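Deacetylase EF_0837 (Enterococcus faecalis, PDB 2ICS) is a zinc-dependent esterase of the amidohydrolase superfamily that deacetylates acetyl-(R)-mandelate in vitro, though with very low efficiency. Local coordinates at residues D58-C63 / S270-I275; H62-M67 / A89-A94; Y73-G78 / A107-F112; P184-I189 / E313-T318; I244-D249 / N280-D285. One frame throughout, in Å; residues are numbered along the deposited sequence.

Interaction 1 (D58-C63 / S270-I275); sequences DDHVHC and STDIYI. With ZN (zinc ion), chain B.
A metal-bridged contact joins H60 and H62, where strand 51-61 runs out at the mouth of the TIM barrel, to D272 on the loop before helix 275-279. All three bind one zinc: H62 NE2 lies 2.0 Å from the ion, H60 NE2 2.2 Å and D272 OD1 2.2 Å, with water 1 and the carbamate of K154 as further ligands. The His-X-His pair on the first barrel strand and the late aspartate are hallmarks of the binuclear amidohydrolase site. D272 extends with CG anti to its backbone N (chi1 178°), alongside H60; its CB sits over one face of the H60 ring, 3.8 Å from the centroid, while OD1 lies in the plane of the H62 ring at its edge. The backbone helps to place the aspartate, D272 N donating to H60 O at 2.8 Å. The D58 carboxylate grips T271 twice on its syn side, OD1 taking T271 N at 3.1 Å and OD2 taking T271 OG1 at 2.6 Å. Second-shell bonds from H60 ND1 to T210 and from H62 ND1 to T91 fix the imidazoles. Strand 83-89 flanks D59, H60 and H62, helix 74-77 packs on V61 and I273, and helix 286-296 covers D58 and T271.

Interaction 2 (H62-M67 / A89-A94); sequences HCFEKM and AGTTGA. With ZN (zinc ion), chain B.
H62 ND1 points straight at T91 OG1, 2.8 Å away with an N-H...O angle of 169° and the oxygen only 3° out of the imidazole plane. Since ND1 is the donor, NE2 is left to bind the zinc, and T91 acts as a second-shell residue that fixes the rotation of the ring. T91 OG1 is also hydrogen-bonded to D88, which helps to position the threonine. The two segments are the loops that follow neighbouring parallel strands of the barrel, 51-61 and 83-89, at the end where the metals bind. A89 CB touches the ring at CE1, 4.0 Å away. On its other branch T91 offers CG2 to the selenomethionine M67, whose CG lies 3.8 Å away. The looser side, beyond H62, is bridged by water 2, which accepts from F64 N at 2.8 Å and donates to T91 OG1 at 3.3 Å. The type I turn from F64 to M67 then carries E65 and K66 away from the 89-94 loop, toward helix 97-105, with K66 at the surface.

Interaction 3 (Y73-G78 / A107-F112); sequences YPDEIG and AKTNVF
A107 opens the contact by setting its methyl group against the ring of P74, CB to CB 3.8 Å, at the start of the short, weakly bonded helix 74-77. At K108 the backbone takes over: its N bonds weakly to both oxygens of the D75 carboxylate, 3.2 Å to OD2 with a nearly straight angle of 175°, while the lysine NZ stays 4.7 Å from D75 OD2, a distance at which the opposite charges may attract without touching. T109 provides the stronger grip. Its N donates to D75 OD1 at 3.0 Å, approaching nearly in line with the C-O bond, and its OG1 donates to the same oxygen at 2.9 Å on the anti lone pair. D75 CG is anti to the carbonyl carbon (chi1 -62°), beside the backbone N; OD1 takes both bonds from T109 as well as the weak one from K108 N. T109 OG1 also receives V79 N and lies 3.5 Å from G78 CA. V111 then brings CG2 to 4.1 Å from P74 CB. The contact thus ties helix 74-77 to the entry of barrel strand 110-114, which pairs with strand 83-89, while helix 97-105 packs against V111 from F100 and A104.

Interaction 4 (P184-I189 / E313-T318); sequences PLMVHI and ENFHLT. With ZN (zinc ion), chain C; ADE (adenine), chain D.
P184 and M186 meet F315 at two parts of its ring. P184 CB lies 3.7 Å from F315 CD1, and the selenomethionine methyl of M186 approaches the far end of the same ring at its edge, CE to CZ 3.7 Å, the two side chains crossing at about a right angle. P184 also reaches the next residue, its CG lying 3.6 Å from H316 ND1. No hydrogen bond links the segments, and the contact is apolar in character. H316 holds its place through a Schellman motif: with positive phi it is the C-prime residue that ends helix 309-314, L317 N bonding back to A312 O. The helix thus ends next to P184, just before strand 186-189, one of the parallel strands of the barrel. Further along that strand, H188 ND1 binds the second zinc at 2.1 Å, and the adenine N6 is on the same ion at 2.4 Å, with water 1. Adenine N6 lies at the edge of the H188 ring, near its plane, 3.3 Å from H188 CE1. H211 and the K154 carbamate complete the ligands of this zinc; outside that shell S158 is hydrogen-bonded to H188 NE2, and D59 and H60 pack against M186.

Interaction 5 (I244-D249 / N280-D285); sequences IGHGTD and NGPVYD
V283 CB stands over one face of the H246 ring, 4.1 Å from ND1, the two side chains passing in opposite directions. P282 joins from an oblique angle, its CG 4.0 Å from H246 CE1. The ring is held by its own neighbour: H246 ND1 donates to G247 O at 2.7 Å, with the oxygen only 2° out of the ring plane and the donor on a lone pair of the carbonyl. The same carbonyl meets the apolar side of the other loop, G247 O lying 3.9 Å from V283 CG1 and 4.0 Å from P282 CG; its polar needs are met by H246 and also by S346. P282 follows a cis peptide bond, and the CG of its ring is also 4.0 Å from T248 O. No hydrogen bond crosses between the segments, so the union rests on van der Waals contact. F251 also meets the H246 ring. The arrangement joins two loops on the metal-binding side of the TIM barrel, one after strand 241-243 and one between helices 275-279 and 286-296; G247 backs onto the zinc ligand D272, and G245 O accepts from the zinc ligand H211.

In the fold
Interactions 1, 2 and 4 gather round the binuclear zinc site of the TIM barrel and share water 1; interactions 1 and 2 also share H62 and C63. Strand 51-61 feeds interaction 1, strand 83-89 interaction 2 and strand 110-114 interaction 3, all in one sheet, whereas strand 186-189 of interaction 4 belongs to a separate, wholly parallel sheet. Interaction 3 is nested in the loop closed by interaction 1 and meets it through I77 and P74. Interaction 5, centred about 8 Å from interaction 1, touches it, probably through hydrogen bonds of S270 and T271, and is nested within interaction 4, about 19 Å away between centres. Early and late parts of the chain thus meet around the metals.

Interaction 1 (D58-C63 / S270-I275)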
# COMPACT_ATOMS: atom_id res chain seq x y z
N ASP A 58 -3.69 -0.06 -2.06
CA ASP A 58 -2.52 0.76 -1.76
C ASP A 58 -2.36 0.76 -0.24
O ASP A 58 -3.07 1.49 0.45
CB ASP A 58 -2.76 2.20 -2.24
CG ASP A 58 -1.48 3.01 -2.31
OD1 ASP A 58 -0.50 2.66 -1.63
OD2 ASP A 58 -1.47 4.01 -3.06
N ASP A 59 -1.44 -0.05 0.29
CA ASP A 59 -1.30 -0.13 1.74
C ASP A 59 -0.45 0.94 2.44
O ASP A 59 -0.06 0.77 3.59
CB ASP A 59 -0.82 -1.54 2.17
CG ASP A 59 0.61 -1.83 1.79
OD1 ASP A 59 1.36 -0.88 1.46
OD2 ASP A 59 1.00 -3.02 1.85
N HIS A 60 -0.14 2.02 1.75
CA HIS A 60 0.58 3.11 2.40
C HIS A 60 0.05 4.39 1.80
O HIS A 60 0.48 4.84 0.73
CB HIS A 60 2.10 3.01 2.23
CG HIS A 60 2.84 4.02 3.06
ND1 HIS A 60 4.11 3.83 3.56
CD2 HIS A 60 2.47 5.27 3.45
CE1 HIS A 60 4.47 4.94 4.22
NE2 HIS A 60 3.51 5.85 4.19
N VAL A 61 -0.88 5.00 2.52
CA VAL A 61 -1.55 6.21 2.07
C VAL A 61 -1.76 7.21 3.21
O VAL A 61 -1.62 6.86 4.38
CB VAL A 61 -2.91 5.80 1.45
CG1 VAL A 61 -3.91 6.91 1.58
CG2 VAL A 61 -2.71 5.39 0.01
N HIS A 62 -2.10 8.44 2.86
CA HIS A 62 -2.40 9.48 3.83
C HIS A 62 -3.64 10.20 3.31
O HIS A 62 -3.56 11.06 2.43
CB HIS A 62 -1.21 10.42 3.98
CG HIS A 62 -0.04 9.78 4.67
ND1 HIS A 62 -0.05 9.40 5.99
CD2 HIS A 62 1.14 9.35 4.16
CE1 HIS A 62 1.11 8.75 6.24
NE2 HIS A 62 1.86 8.70 5.16
N CYS A 63 -4.80 9.80 3.84
CA CYS A 63 -6.05 10.37 3.38
C CYS A 63 -7.03 10.89 4.44
O CYS A 63 -8.24 10.81 4.24
CB CYS A 63 -6.77 9.35 2.48
SG CYS A 63 -7.09 7.77 3.27
N SER A 270 3.44 0.33 -2.95
CA SER A 270 2.57 1.36 -2.40
C SER A 270 3.11 2.74 -2.77
O SER A 270 4.27 2.87 -3.17
CB SER A 270 2.46 1.22 -0.88
OG SER A 270 3.74 1.28 -0.27
N THR A 271 2.29 3.76 -2.58
CA THR A 271 2.63 5.12 -2.97
C THR A 271 3.10 6.14 -1.94
O THR A 271 3.87 7.04 -2.28
CB THR A 271 1.44 5.78 -3.65
OG1 THR A 271 0.35 5.84 -2.71
CG2 THR A 271 1.00 4.98 -4.88
N ASP A 272 2.65 5.99 -0.70
CA ASP A 272 2.94 6.98 0.35
C ASP A 272 2.51 8.32 -0.25
O ASP A 272 3.20 9.33 -0.16
CB ASP A 272 4.40 7.04 0.74
CG ASP A 272 4.67 8.11 1.79
OD1 ASP A 272 3.74 8.40 2.57
OD2 ASP A 272 5.79 8.66 1.85
N ILE A 273 1.34 8.29 -0.87
CA ILE A 273 0.77 9.44 -1.54
C ILE A 273 -0.03 10.36 -0.62
O ILE A 273 -0.62 9.92 0.37
CB ILE A 273 -0.16 8.95 -2.68
CG1 ILE A 273 -0.59 10.11 -3.57
CG2 ILE A 273 -1.41 8.29 -2.07
CD1 ILE A 273 -1.37 9.64 -4.79
N TYR A 274 -0.02 11.64 -0.96
CA TYR A 274 -0.81 12.64 -0.25
C TYR A 274 -0.96 13.75 -1.29
O TYR A 274 -0.22 13.76 -2.28
CB TYR A 274 -0.13 13.10 1.06
CG TYR A 274 1.02 14.05 0.97
CD1 TYR A 274 0.87 15.39 1.33
CD2 TYR A 274 2.29 13.61 0.59
CE1 TYR A 274 1.95 16.26 1.33
CE2 TYR A 274 3.37 14.47 0.58
CZ TYR A 274 3.20 15.80 0.95
OH TYR A 274 4.28 16.65 0.95
N ILE A 275 -1.92 14.65 -1.09
CA ILE A 275 -2.20 15.66 -2.09
C ILE A 275 -1.02 16.33 -2.80
O ILE A 275 -1.05 16.49 -4.02
CB ILE A 275 -3.17 16.74 -1.53
CG1 ILE A 275 -3.80 17.52 -2.69
CG2 ILE A 275 -2.43 17.69 -0.59
CD1 ILE A 275 -5.08 18.25 -2.31
ZN ZN B . 3.68 7.99 4.76
O HOH W 1 5.64 8.15 4.30

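Interaction 2 (H62-M67 / A89-A94)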
# COMPACT_ATOMS: atom_id res chain seq x y z
N HIS A 62 -2.10 8.44 2.86
CA HIS A 62 -2.40 9.48 3.83
C HIS A 62 -3.64 10.20 3.31
O HIS A 62 -3.56 11.06 2.43
CB HIS A 62 -1.21 10.42 3.98
CG HIS A 62 -0.04 9.78 4.67
ND1 HIS A 62 -0.05 9.40 5.99
CD2 HIS A 62 1.14 9.35 4.16
CE1 HIS A 62 1.11 8.75 6.24
NE2 HIS A 62 1.86 8.70 5.16
N CYS A 63 -4.80 9.80 3.84
CA CYS A 63 -6.05 10.37 3.38
C CYS A 63 -7.03 10.89 4.44
O CYS A 63 -8.24 10.81 4.24
CB CYS A 63 -6.77 9.35 2.48
SG CYS A 63 -7.09 7.77 3.27
N PHE A 64 -6.51 11.39 5.56
CA PHE A 64 -7.37 11.98 6.58
C PHE A 64 -7.44 13.43 6.10
O PHE A 64 -6.51 14.21 6.33
CB PHE A 64 -6.71 11.93 7.97
CG PHE A 64 -7.52 12.59 9.06
CD1 PHE A 64 -6.95 12.85 10.30
CD2 PHE A 64 -8.85 12.96 8.84
CE1 PHE A 64 -7.69 13.47 11.32
CE2 PHE A 64 -9.60 13.58 9.85
CZ PHE A 64 -9.02 13.83 11.09
N GLU A 65 -8.52 13.79 5.42
CA GLU A 65 -8.67 15.12 4.84
C GLU A 65 -8.59 16.33 5.78
O GLU A 65 -8.37 17.45 5.33
CB GLU A 65 -9.96 15.21 4.01
CG GLU A 65 -11.25 15.23 4.82
CD GLU A 65 -12.48 15.44 3.94
OE1 GLU A 65 -12.90 14.48 3.25
OE2 GLU A 65 -13.01 16.56 3.93
N LYS A 66 -8.74 16.10 7.08
CA LYS A 66 -8.68 17.20 8.04
C LYS A 66 -7.30 17.48 8.63
O LYS A 66 -7.12 18.45 9.36
CB LYS A 66 -9.68 16.97 9.19
CG LYS A 66 -11.13 17.06 8.77
CD LYS A 66 -11.44 18.43 8.17
CE LYS A 66 -12.93 18.58 7.90
NZ LYS A 66 -13.72 18.48 9.16
N MSE A 67 -6.32 16.63 8.30
CA MSE A 67 -4.96 16.81 8.81
C MSE A 67 -4.27 17.98 8.13
O MSE A 67 -4.51 18.27 6.96
CB MSE A 67 -4.15 15.52 8.60
CG MSE A 67 -2.75 15.54 9.22
SE MSE A 67 -2.72 15.90 11.14
CE MSE A 67 -3.58 14.29 11.77
N ALA A 89 -1.46 5.22 6.47
CA ALA A 89 -0.30 4.83 7.28
C ALA A 89 -0.01 5.63 8.55
O ALA A 89 1.03 6.29 8.66
CB ALA A 89 0.95 4.80 6.40
N GLY A 90 -0.93 5.56 9.51
CA GLY A 90 -0.73 6.24 10.77
C GLY A 90 -0.83 7.76 10.81
O GLY A 90 -0.17 8.40 11.63
N THR A 91 -1.64 8.33 9.94
CA THR A 91 -1.80 9.78 9.95
C THR A 91 -2.36 10.19 11.31
O THR A 91 -2.02 11.24 11.85
CB THR A 91 -2.80 10.25 8.88
OG1 THR A 91 -2.32 9.88 7.58
CG2 THR A 91 -2.97 11.77 8.94
N THR A 92 -3.22 9.34 11.86
CA THR A 92 -3.86 9.61 13.15
C THR A 92 -3.45 8.66 14.25
O THR A 92 -3.05 7.53 14.00
CB THR A 92 -5.40 9.53 13.05
OG1 THR A 92 -5.79 8.17 12.78
CG2 THR A 92 -5.92 10.42 11.94
N GLY A 93 -3.58 9.15 15.48
CA GLY A 93 -3.28 8.35 16.65
C GLY A 93 -4.61 8.08 17.32
O GLY A 93 -5.65 8.47 16.80
N ALA A 94 -4.58 7.42 18.48
CA ALA A 94 -5.81 7.10 19.20
C ALA A 94 -6.69 8.32 19.48
O ALA A 94 -7.91 8.21 19.55
CB ALA A 94 -5.47 6.41 20.51
ZN ZN B . 3.68 7.99 4.76
O HOH W 2 -3.83 12.20 5.85
O HOH W 1 5.64 8.15 4.30

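Interaction 3 (Y73-G78 / A107-F112)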
# COMPACT_ATOMS: atom_id res chain seq x y z
N TYR A 73 -7.78 13.42 -0.24
CA TYR A 73 -9.17 12.98 -0.24
C TYR A 73 -9.25 11.56 -0.75
O TYR A 73 -8.89 11.27 -1.89
CB TYR A 73 -10.02 13.92 -1.10
CG TYR A 73 -9.88 15.36 -0.69
CD1 TYR A 73 -8.86 16.15 -1.21
CD2 TYR A 73 -10.74 15.93 0.26
CE1 TYR A 73 -8.68 17.47 -0.79
CE2 TYR A 73 -10.57 17.25 0.69
CZ TYR A 73 -9.53 18.01 0.16
OH TYR A 73 -9.33 19.29 0.59
N PRO A 74 -9.73 10.64 0.10
CA PRO A 74 -9.88 9.21 -0.18
C PRO A 74 -10.22 8.82 -1.61
O PRO A 74 -9.51 8.02 -2.23
CB PRO A 74 -10.95 8.79 0.81
CG PRO A 74 -10.60 9.61 2.00
CD PRO A 74 -10.35 10.98 1.40
N ASP A 75 -11.29 9.37 -2.16
CA ASP A 75 -11.67 8.99 -3.50
C ASP A 75 -10.77 9.52 -4.62
O ASP A 75 -10.83 9.01 -5.74
CB ASP A 75 -13.14 9.33 -3.76
CG ASP A 75 -14.07 8.58 -2.82
OD1 ASP A 75 -13.73 7.45 -2.40
OD2 ASP A 75 -15.15 9.12 -2.51
N GLU A 76 -9.94 10.51 -4.33
CA GLU A 76 -9.03 11.04 -5.35
C GLU A 76 -7.82 10.12 -5.51
O GLU A 76 -7.17 10.11 -6.55
CB GLU A 76 -8.53 12.45 -5.00
CG GLU A 76 -9.59 13.53 -5.05
CD GLU A 76 -10.33 13.57 -6.37
OE1 GLU A 76 -9.67 13.65 -7.43
OE2 GLU A 76 -11.57 13.51 -6.35
N ILE A 77 -7.50 9.35 -4.47
CA ILE A 77 -6.37 8.43 -4.51
C ILE A 77 -6.87 6.99 -4.58
O ILE A 77 -6.09 6.05 -4.73
CB ILE A 77 -5.49 8.53 -3.25
CG1 ILE A 77 -6.33 8.17 -2.02
CG2 ILE A 77 -4.90 9.93 -3.12
CD1 ILE A 77 -5.54 8.03 -0.75
N GLY A 78 -8.18 6.83 -4.43
CA GLY A 78 -8.76 5.51 -4.44
C GLY A 78 -9.54 5.17 -5.70
O GLY A 78 -8.96 5.03 -6.78
N ALA A 107 -16.68 7.70 2.06
CA ALA A 107 -15.90 7.52 0.83
C ALA A 107 -16.37 6.29 0.07
O ALA A 107 -16.79 5.30 0.66
CB ALA A 107 -14.42 7.40 1.16
N LYS A 108 -16.29 6.35 -1.26
CA LYS A 108 -16.70 5.21 -2.08
C LYS A 108 -15.64 4.13 -1.89
O LYS A 108 -15.95 2.94 -1.83
CB LYS A 108 -16.77 5.63 -3.55
CG LYS A 108 -17.87 6.65 -3.88
CD LYS A 108 -17.72 7.16 -5.31
CE LYS A 108 -18.92 8.00 -5.76
NZ LYS A 108 -19.14 9.21 -4.92
N THR A 109 -14.39 4.57 -1.79
CA THR A 109 -13.26 3.69 -1.61
C THR A 109 -13.29 3.06 -0.23
O THR A 109 -13.76 3.69 0.72
CB THR A 109 -11.93 4.47 -1.73
OG1 THR A 109 -11.94 5.25 -2.94
CG2 THR A 109 -10.75 3.52 -1.76
N ASN A 110 -12.82 1.82 -0.11
CA ASN A 110 -12.77 1.19 1.20
C ASN A 110 -11.54 1.81 1.85
O ASN A 110 -10.46 1.84 1.25
CB ASN A 110 -12.57 -0.33 1.10
CG ASN A 110 -13.72 -1.01 0.39
OD1 ASN A 110 -14.88 -0.73 0.67
ND2 ASN A 110 -13.40 -1.92 -0.52
N VAL A 111 -11.69 2.31 3.07
CA VAL A 111 -10.58 2.93 3.77
C VAL A 111 -10.31 2.28 5.12
O VAL A 111 -11.18 2.20 5.98
CB VAL A 111 -10.85 4.43 4.02
CG1 VAL A 111 -9.69 5.05 4.78
CG2 VAL A 111 -11.06 5.15 2.69
N PHE A 112 -9.08 1.79 5.28
CA PHE A 112 -8.65 1.19 6.54
C PHE A 112 -7.51 2.06 7.01
O PHE A 112 -7.04 2.94 6.28
CB PHE A 112 -8.17 -0.24 6.32
CG PHE A 112 -9.25 -1.17 5.86
CD1 PHE A 112 -10.22 -1.62 6.75
CD2 PHE A 112 -9.31 -1.58 4.54
CE1 PHE A 112 -11.24 -2.47 6.33
CE2 PHE A 112 -10.32 -2.42 4.10
CZ PHE A 112 -11.29 -2.87 5.00

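Interaction 4 (P184-I189 / E313-T318)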
# COMPACT_ATOMS: atom_id res chain seq x y z
N PRO A 184 -0.53 -6.32 12.88
CA PRO A 184 0.52 -5.89 11.94
C PRO A 184 1.16 -4.55 12.28
O PRO A 184 0.49 -3.62 12.71
CB PRO A 184 -0.20 -5.86 10.60
CG PRO A 184 -1.19 -6.99 10.75
CD PRO A 184 -1.73 -6.75 12.15
N LEU A 185 2.47 -4.48 12.08
CA LEU A 185 3.24 -3.27 12.34
C LEU A 185 3.94 -2.79 11.08
O LEU A 185 4.61 -3.58 10.42
CB LEU A 185 4.30 -3.55 13.42
CG LEU A 185 5.45 -2.55 13.51
CD1 LEU A 185 4.95 -1.22 14.05
CD2 LEU A 185 6.54 -3.10 14.42
N MSE A 186 3.78 -1.52 10.73
CA MSE A 186 4.48 -0.96 9.57
C MSE A 186 5.58 -0.05 10.09
O MSE A 186 5.34 0.81 10.93
CB MSE A 186 3.53 -0.15 8.68
CG MSE A 186 4.28 0.48 7.50
SE MSE A 186 3.20 1.46 6.21
CE MSE A 186 2.63 -0.04 5.12
N VAL A 187 6.80 -0.23 9.58
CA VAL A 187 7.93 0.58 10.01
C VAL A 187 8.48 1.45 8.89
O VAL A 187 8.85 0.96 7.82
CB VAL A 187 9.09 -0.30 10.57
CG1 VAL A 187 10.26 0.58 11.00
CG2 VAL A 187 8.59 -1.11 11.75
N HIS A 188 8.51 2.74 9.14
CA HIS A 188 9.02 3.71 8.19
C HIS A 188 10.50 3.92 8.53
O HIS A 188 10.87 4.00 9.70
CB HIS A 188 8.18 5.00 8.29
CG HIS A 188 8.96 6.28 8.21
ND1 HIS A 188 8.50 7.35 7.48
CD2 HIS A 188 10.10 6.65 8.87
CE1 HIS A 188 9.34 8.34 7.70
NE2 HIS A 188 10.33 7.96 8.54
N ILE A 189 11.33 3.98 7.50
CA ILE A 189 12.76 4.21 7.69
C ILE A 189 13.15 5.40 6.84
O ILE A 189 12.51 5.70 5.83
CB ILE A 189 13.63 2.99 7.26
CG1 ILE A 189 13.37 2.64 5.80
CG2 ILE A 189 13.34 1.80 8.17
CD1 ILE A 189 14.28 1.52 5.25
N GLU A 313 -2.60 -9.66 2.19
CA GLU A 313 -1.99 -10.56 3.16
C GLU A 313 -1.20 -9.82 4.24
O GLU A 313 -1.22 -10.20 5.41
CB GLU A 313 -1.06 -11.55 2.46
CG GLU A 313 -1.77 -12.75 1.87
CD GLU A 313 -0.82 -13.65 1.09
OE1 GLU A 313 0.38 -13.69 1.44
OE2 GLU A 313 -1.27 -14.32 0.14
N ASN A 314 -0.49 -8.76 3.86
CA ASN A 314 0.29 -7.99 4.83
C ASN A 314 -0.56 -7.53 6.00
O ASN A 314 -0.10 -7.54 7.15
CB ASN A 314 0.92 -6.75 4.19
CG ASN A 314 1.96 -7.08 3.14
OD1 ASN A 314 2.45 -8.22 3.05
ND2 ASN A 314 2.32 -6.08 2.33
N PHE A 315 -1.79 -7.12 5.72
CA PHE A 315 -2.68 -6.61 6.75
C PHE A 315 -3.94 -7.41 7.03
O PHE A 315 -4.92 -6.89 7.54
CB PHE A 315 -3.01 -5.15 6.42
CG PHE A 315 -1.81 -4.26 6.45
CD1 PHE A 315 -1.28 -3.84 7.67
CD2 PHE A 315 -1.15 -3.92 5.28
CE1 PHE A 315 -0.10 -3.10 7.71
CE2 PHE A 315 0.03 -3.18 5.31
CZ PHE A 315 0.55 -2.77 6.54
N HIS A 316 -3.89 -8.68 6.69
CA HIS A 316 -5.00 -9.58 6.94
C HIS A 316 -6.37 -9.14 6.45
O HIS A 316 -7.36 -9.25 7.17
CB HIS A 316 -5.04 -9.88 8.45
CG HIS A 316 -3.77 -10.49 8.95
ND1 HIS A 316 -3.08 -9.98 10.03
CD2 HIS A 316 -3.05 -11.54 8.50
CE1 HIS A 316 -1.98 -10.69 10.22
NE2 HIS A 316 -1.93 -11.64 9.30
N LEU A 317 -6.42 -8.62 5.22
CA LEU A 317 -7.69 -8.25 4.63
C LEU A 317 -8.15 -9.56 3.99
O LEU A 317 -8.05 -9.76 2.78
CB LEU A 317 -7.51 -7.15 3.57
CG LEU A 317 -7.00 -5.79 4.04
CD1 LEU A 317 -7.84 -5.28 5.21
CD2 LEU A 317 -5.56 -5.91 4.47
N THR A 318 -8.62 -10.46 4.85
CA THR A 318 -9.08 -11.80 4.47
C THR A 318 -10.15 -11.82 3.38
O THR A 318 -10.24 -12.78 2.62
CB THR A 318 -9.62 -12.57 5.70
OG1 THR A 318 -10.71 -11.85 6.27
CG2 THR A 318 -8.53 -12.74 6.74
ZN ZN C . 7.05 7.58 5.94
N9 ADE D . 10.59 13.25 6.55
C8 ADE D . 11.19 12.02 6.49
N7 ADE D . 10.31 11.10 6.18
C5 ADE D . 9.10 11.68 6.02
C6 ADE D . 7.79 11.22 5.69
N6 ADE D . 7.55 9.88 5.45
N1 ADE D . 6.78 12.12 5.61
C2 ADE D . 6.98 13.43 5.84
N3 ADE D . 8.19 13.90 6.15
C4 ADE D . 9.26 13.08 6.25
O HOH W 1 5.64 8.15 4.30

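Interaction 5 (I244-D249 / N280-D285)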
# COMPACT_ATOMS: atom_id res chain seq x y z
N ILE A 244 7.19 -0.70 -0.82
CA ILE A 244 7.72 0.47 -1.53
C ILE A 244 7.48 1.83 -0.85
O ILE A 244 8.43 2.55 -0.57
CB ILE A 244 7.17 0.55 -2.98
CG1 ILE A 244 7.65 -0.65 -3.79
CG2 ILE A 244 7.64 1.84 -3.65
CD1 ILE A 244 9.15 -0.70 -4.01
N GLY A 245 6.22 2.19 -0.62
CA GLY A 245 5.91 3.48 -0.00
C GLY A 245 6.68 4.60 -0.69
O GLY A 245 7.36 5.39 -0.03
N HIS A 246 6.57 4.68 -2.02
CA HIS A 246 7.29 5.67 -2.83
C HIS A 246 7.51 7.02 -2.17
O HIS A 246 8.65 7.40 -1.89
CB HIS A 246 6.59 5.87 -4.18
CG HIS A 246 7.43 6.61 -5.18
ND1 HIS A 246 7.89 7.89 -4.95
CD2 HIS A 246 7.89 6.25 -6.40
CE1 HIS A 246 8.61 8.28 -5.99
NE2 HIS A 246 8.63 7.31 -6.88
N GLY A 247 6.43 7.75 -1.95
CA GLY A 247 6.54 9.05 -1.30
C GLY A 247 7.37 10.09 -2.03
O GLY A 247 7.93 9.85 -3.10
N THR A 248 7.44 11.27 -1.44
CA THR A 248 8.19 12.36 -2.02
C THR A 248 9.70 12.09 -2.01
O THR A 248 10.40 12.50 -2.92
CB THR A 248 7.90 13.68 -1.26
OG1 THR A 248 6.50 13.95 -1.33
CG2 THR A 248 8.67 14.85 -1.87
N ASP A 249 10.19 11.38 -1.00
CA ASP A 249 11.62 11.12 -0.92
C ASP A 249 12.02 9.69 -0.58
O ASP A 249 13.15 9.46 -0.16
CB ASP A 249 12.26 12.05 0.11
CG ASP A 249 12.34 13.49 -0.39
OD1 ASP A 249 12.97 13.72 -1.45
OD2 ASP A 249 11.78 14.38 0.28
N ASN A 280 1.61 17.35 -7.77
CA ASN A 280 2.85 17.81 -8.38
C ASN A 280 3.91 16.74 -8.61
O ASN A 280 5.01 17.06 -9.07
CB ASN A 280 3.45 18.94 -7.54
CG ASN A 280 2.42 19.99 -7.14
OD1 ASN A 280 1.70 20.52 -7.99
ND2 ASN A 280 2.35 20.29 -5.85
N GLY A 281 3.59 15.49 -8.31
CA GLY A 281 4.58 14.43 -8.48
C GLY A 281 5.52 14.42 -7.29
O GLY A 281 5.37 15.27 -6.40
N PRO A 282 6.52 13.53 -7.24
CA PRO A 282 6.88 12.48 -8.19
C PRO A 282 5.96 11.24 -8.23
O PRO A 282 6.02 10.45 -9.18
CB PRO A 282 8.30 12.13 -7.77
CG PRO A 282 8.22 12.25 -6.29
CD PRO A 282 7.47 13.55 -6.11
N VAL A 283 5.13 11.07 -7.21
CA VAL A 283 4.20 9.94 -7.19
C VAL A 283 2.83 10.50 -7.52
O VAL A 283 2.22 11.19 -6.72
CB VAL A 283 4.15 9.27 -5.79
CG1 VAL A 283 4.36 10.28 -4.72
CG2 VAL A 283 2.79 8.57 -5.59
N TYR A 284 2.34 10.20 -8.71
CA TYR A 284 1.04 10.74 -9.11
C TYR A 284 -0.13 9.84 -8.73
O TYR A 284 -1.22 10.32 -8.42
CB TYR A 284 1.04 10.99 -10.61
CG TYR A 284 2.05 12.03 -11.05
CD1 TYR A 284 3.39 11.68 -11.27
CD2 TYR A 284 1.67 13.36 -11.24
CE1 TYR A 284 4.32 12.65 -11.68
CE2 TYR A 284 2.59 14.32 -11.64
CZ TYR A 284 3.91 13.97 -11.86
OH TYR A 284 4.81 14.94 -12.25
N ASP A 285 0.11 8.53 -8.76
CA ASP A 285 -0.90 7.54 -8.42
C ASP A 285 -0.26 6.15 -8.34
O ASP A 285 0.94 6.00 -8.57
CB ASP A 285 -2.03 7.59 -9.45
CG ASP A 285 -1.53 7.54 -10.88
OD1 ASP A 285 -2.24 8.03 -11.78
OD2 ASP A 285 -0.43 7.00 -11.12